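Local coordinates for electron transfer flavoprotein, alpha subunit (Thermotoga maritima, PDB 7KOE) that binds FAD and, as part of an electron transfer flavoprotein complex, probably passes electrons between redox partners, at residues K5-H13 against S22-A33. Numbering follows the deposited sequence.
Sequences KIIFVLIEH and SWELIGKARDLA
The flat groups meeting here are peptides, not rings: the backbone N-H of E12 points at the S22 hydroxyl, while the L25 and A29 carbonyls lie against methyls of V9 and I7. E12 N donates to S22 OG at 2.7 Å, a bent bond with an N-H...O angle of 142°. S22 OG also has a weak hydrogen bond to H19 O, just ahead of helix 21-33. I11 flanks S22, its CG2 3.8 Å from S22 CB.

V9 carries the middle. With CG1 anti to the backbone N (chi1 165°), CG1 reaches I26 CG1 at 3.8 Å, the two side chains crossing near a right angle, and also touches L25 CB; CG2 reaches A29 CB at 3.9 Å. Further along, the extended end of I7 puts CD1 3.7 Å from A29 CB and 4.0 Å from A33 CB.

Strand 6-9 and helix segment 22-33 run nearly antiparallel (161°), their axes approaching to 8.8 Å: the first strand and helix of a Rossmann-like beta-alpha-beta crossover leading into strand 40-46. Strand 6-9 sits between 40-46 and 97-100; F8, pointing away from the helix, meets the W42 ring, and W23 packs on helix 51-60.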
loop_
_atom_site.group_PDB
_atom_site.type_symbol
_atom_site.label_atom_id
_atom_site.label_comp_id
_atom_site.label_asym_id
_atom_site.label_seq_id
_atom_site.Cartn_x
_atom_site.Cartn_y
_atom_site.Cartn_z
ATOM N N LYS B 5 -0.596 14.162 -51.702
ATOM C CA LYS B 5 -0.004 14.616 -50.441
ATOM C C LYS B 5 0.672 15.966 -50.687
ATOM O O LYS B 5 1.867 16.078 -50.964
ATOM C CB LYS B 5 0.968 13.584 -49.887
ATOM C CG LYS B 5 0.287 12.335 -49.360
ATOM C CD LYS B 5 1.289 11.367 -48.762
ATOM C CE LYS B 5 0.603 10.089 -48.307
ATOM N NZ LYS B 5 -0.304 10.331 -47.153
ATOM N N ILE B 6 -0.145 17.003 -50.584
ATOM C CA ILE B 6 0.170 18.334 -51.078
ATOM C C ILE B 6 -0.154 19.313 -49.952
ATOM O O ILE B 6 -1.304 19.687 -49.733
ATOM C CB ILE B 6 -0.600 18.604 -52.378
ATOM C CG1 ILE B 6 -0.501 20.047 -52.865
ATOM C CG2 ILE B 6 -2.034 18.030 -52.365
ATOM C CD1 ILE B 6 -1.149 20.184 -54.209
ATOM N N ILE B 7 0.858 19.730 -49.198
ATOM C CA ILE B 7 0.565 20.443 -47.958
ATOM C C ILE B 7 0.476 21.941 -48.246
ATOM O O ILE B 7 1.273 22.496 -49.009
ATOM C CB ILE B 7 1.588 20.105 -46.862
ATOM C CG1 ILE B 7 3.013 20.509 -47.227
ATOM C CG2 ILE B 7 1.582 18.605 -46.624
ATOM C CD1 ILE B 7 4.024 20.153 -46.160
ATOM N N PHE B 8 -0.545 22.586 -47.689
ATOM C CA PHE B 8 -0.836 23.983 -47.973
ATOM C C PHE B 8 -0.329 24.874 -46.851
ATOM O O PHE B 8 -0.259 24.464 -45.691
ATOM C CB PHE B 8 -2.340 24.214 -48.138
ATOM C CG PHE B 8 -2.875 23.894 -49.504
ATOM C CD1 PHE B 8 -2.092 23.269 -50.458
ATOM C CD2 PHE B 8 -4.178 24.225 -49.829
ATOM C CE1 PHE B 8 -2.603 22.979 -51.707
ATOM C CE2 PHE B 8 -4.694 23.943 -51.075
ATOM C CZ PHE B 8 -3.906 23.320 -52.014
ATOM N N VAL B 9 0.024 26.104 -47.209
ATOM C CA VAL B 9 0.354 27.157 -46.256
ATOM C C VAL B 9 -0.289 28.436 -46.768
ATOM O O VAL B 9 -0.032 28.848 -47.902
ATOM C CB VAL B 9 1.875 27.355 -46.088
ATOM C CG1 VAL B 9 2.169 28.670 -45.394
ATOM C CG2 VAL B 9 2.503 26.216 -45.311
ATOM N N LEU B 10 -1.135 29.056 -45.953
ATOM C CA LEU B 10 -1.770 30.306 -46.338
ATOM C C LEU B 10 -0.832 31.467 -46.042
ATOM O O LEU B 10 -0.153 31.487 -45.013
ATOM C CB LEU B 10 -3.094 30.495 -45.597
ATOM C CG LEU B 10 -4.172 31.386 -46.217
ATOM C CD1 LEU B 10 -5.518 30.882 -45.773
ATOM C CD2 LEU B 10 -4.029 32.849 -45.836
ATOM N N ILE B 11 -0.800 32.435 -46.954
ATOM C CA ILE B 11 0.030 33.624 -46.815
ATOM C C ILE B 11 -0.871 34.780 -46.406
ATOM O O ILE B 11 -1.763 35.184 -47.163
ATOM C CB ILE B 11 0.806 33.951 -48.102
ATOM C CG1 ILE B 11 1.887 32.901 -48.379
ATOM C CG2 ILE B 11 1.454 35.322 -48.004
ATOM C CD1 ILE B 11 1.480 31.790 -49.319
ATOM N N GLU B 12 -0.645 35.301 -45.205
ATOM C CA GLU B 12 -1.393 36.441 -44.688
ATOM C C GLU B 12 -0.688 37.713 -45.134
ATOM O O GLU B 12 0.399 38.024 -44.643
ATOM C CB GLU B 12 -1.484 36.378 -43.165
ATOM C CG GLU B 12 -2.268 35.201 -42.603
ATOM C CD GLU B 12 -3.767 35.328 -42.805
ATOM O OE1 GLU B 12 -4.463 34.297 -42.713
ATOM O OE2 GLU B 12 -4.255 36.457 -43.023
ATOM N N HIS B 13 -1.296 38.449 -46.057
ATOM C CA HIS B 13 -0.726 39.694 -46.547
ATOM C C HIS B 13 -1.574 40.871 -46.090
ATOM O O HIS B 13 -2.805 40.782 -46.039
ATOM C CB HIS B 13 -0.608 39.689 -48.071
ATOM C CG HIS B 13 -1.917 39.550 -48.778
ATOM N ND1 HIS B 13 -2.701 40.634 -49.109
ATOM C CD2 HIS B 13 -2.582 38.457 -49.217
ATOM C CE1 HIS B 13 -3.794 40.214 -49.718
ATOM N NE2 HIS B 13 -3.745 38.897 -49.798
ATOM N N SER B 22 3.735 33.901 -42.435
ATOM C CA SER B 22 3.544 33.217 -43.708
ATOM C C SER B 22 4.806 32.491 -44.148
ATOM O O SER B 22 4.722 31.448 -44.804
ATOM C CB SER B 22 3.118 34.222 -44.772
ATOM O OG SER B 22 1.908 34.855 -44.403
ATOM N N TRP B 23 5.974 33.003 -43.769
ATOM C CA TRP B 23 7.239 32.390 -44.130
ATOM C C TRP B 23 7.838 31.550 -43.013
ATOM O O TRP B 23 8.799 30.816 -43.263
ATOM C CB TRP B 23 8.236 33.466 -44.560
ATOM C CG TRP B 23 7.672 34.393 -45.583
ATOM C CD1 TRP B 23 6.924 34.059 -46.676
ATOM C CD2 TRP B 23 7.806 35.813 -45.610
ATOM N NE1 TRP B 23 6.585 35.184 -47.380
ATOM C CE2 TRP B 23 7.116 36.276 -46.746
ATOM C CE3 TRP B 23 8.446 36.738 -44.783
ATOM C CZ2 TRP B 23 7.049 37.624 -47.077
ATOM C CZ3 TRP B 23 8.379 38.076 -45.111
ATOM C CH2 TRP B 23 7.684 38.508 -46.248
ATOM N N GLU B 24 7.308 31.641 -41.794
ATOM C CA GLU B 24 7.701 30.704 -40.749
ATOM C C GLU B 24 6.952 29.389 -40.880
ATOM O O GLU B 24 7.447 28.351 -40.432
ATOM C CB GLU B 24 7.461 31.312 -39.369
ATOM C CG GLU B 24 7.968 32.729 -39.250
ATOM C CD GLU B 24 8.240 33.172 -37.832
ATOM O OE1 GLU B 24 7.560 34.106 -37.362
ATOM O OE2 GLU B 24 9.159 32.623 -37.202
ATOM N N LEU B 25 5.771 29.413 -41.494
ATOM C CA LEU B 25 5.030 28.192 -41.768
ATOM C C LEU B 25 5.462 27.529 -43.060
ATOM O O LEU B 25 5.351 26.306 -43.188
ATOM C CB LEU B 25 3.531 28.479 -41.835
ATOM C CG LEU B 25 2.889 28.912 -40.524
ATOM C CD1 LEU B 25 1.388 28.837 -40.653
ATOM C CD2 LEU B 25 3.390 28.058 -39.379
ATOM N N ILE B 26 5.924 28.320 -44.028
ATOM C CA ILE B 26 6.535 27.764 -45.228
ATOM C C ILE B 26 7.816 27.024 -44.864
ATOM O O ILE B 26 8.072 25.915 -45.348
ATOM C CB ILE B 26 6.764 28.890 -46.256
ATOM C CG1 ILE B 26 5.507 29.096 -47.099
ATOM C CG2 ILE B 26 7.959 28.625 -47.145
ATOM C CD1 ILE B 26 5.503 30.385 -47.868
ATOM N N GLY B 27 8.610 27.600 -43.958
ATOM C CA GLY B 27 9.805 26.922 -43.492
ATOM C C GLY B 27 9.517 25.744 -42.586
ATOM O O GLY B 27 10.295 24.786 -42.546
ATOM N N LYS B 28 8.409 25.792 -41.847
ATOM C CA LYS B 28 8.047 24.667 -40.992
ATOM C C LYS B 28 7.502 23.509 -41.816
ATOM O O LYS B 28 7.778 22.342 -41.516
ATOM C CB LYS B 28 7.029 25.111 -39.942
ATOM C CG LYS B 28 6.521 24.006 -39.028
ATOM C CD LYS B 28 7.655 23.320 -38.291
ATOM C CE LYS B 28 7.224 21.959 -37.786
ATOM N NZ LYS B 28 8.342 21.223 -37.139
ATOM N N ALA B 29 6.745 23.815 -42.871
ATOM C CA ALA B 29 6.211 22.771 -43.737
ATOM C C ALA B 29 7.298 22.080 -44.548
ATOM O O ALA B 29 7.089 20.948 -44.994
ATOM C CB ALA B 29 5.149 23.356 -44.663
ATOM N N ARG B 30 8.445 22.736 -44.754
ATOM C CA ARG B 30 9.603 22.057 -45.328
ATOM C C ARG B 30 10.101 20.953 -44.408
ATOM O O ARG B 30 10.436 19.857 -44.869
ATOM C CB ARG B 30 10.722 23.059 -45.600
ATOM C CG ARG B 30 10.471 23.957 -46.788
ATOM C CD ARG B 30 10.159 23.143 -48.024
ATOM N NE ARG B 30 11.348 22.570 -48.639
ATOM C CZ ARG B 30 11.313 21.632 -49.578
ATOM N NH1 ARG B 30 10.147 21.164 -50.004
ATOM N NH2 ARG B 30 12.440 21.162 -50.093
ATOM N N ASP B 31 10.148 21.222 -43.102
ATOM C CA ASP B 31 10.475 20.181 -42.141
ATOM C C ASP B 31 9.350 19.167 -41.996
ATOM O O ASP B 31 9.599 18.044 -41.545
ATOM C CB ASP B 31 10.795 20.803 -40.784
ATOM C CG ASP B 31 12.089 21.591 -40.798
ATOM O OD1 ASP B 31 12.989 21.244 -41.591
ATOM O OD2 ASP B 31 12.207 22.557 -40.015
ATOM N N LEU B 32 8.123 19.537 -42.361
ATOM C CA LEU B 32 7.039 18.567 -42.400
ATOM C C LEU B 32 7.101 17.726 -43.665
ATOM O O LEU B 32 6.847 16.521 -43.620
ATOM C CB LEU B 32 5.689 19.275 -42.301
ATOM C CG LEU B 32 5.404 19.993 -40.985
ATOM C CD1 LEU B 32 4.076 20.715 -41.059
ATOM C CD2 LEU B 32 5.420 19.005 -39.837
ATOM N N ALA B 33 7.450 18.343 -44.797
ATOM C CA ALA B 33 7.578 17.603 -46.046
ATOM C C ALA B 33 8.841 16.756 -46.103
ATOM O O ALA B 33 8.906 15.821 -46.907
ATOM C CB ALA B 33 7.549 18.560 -47.238
#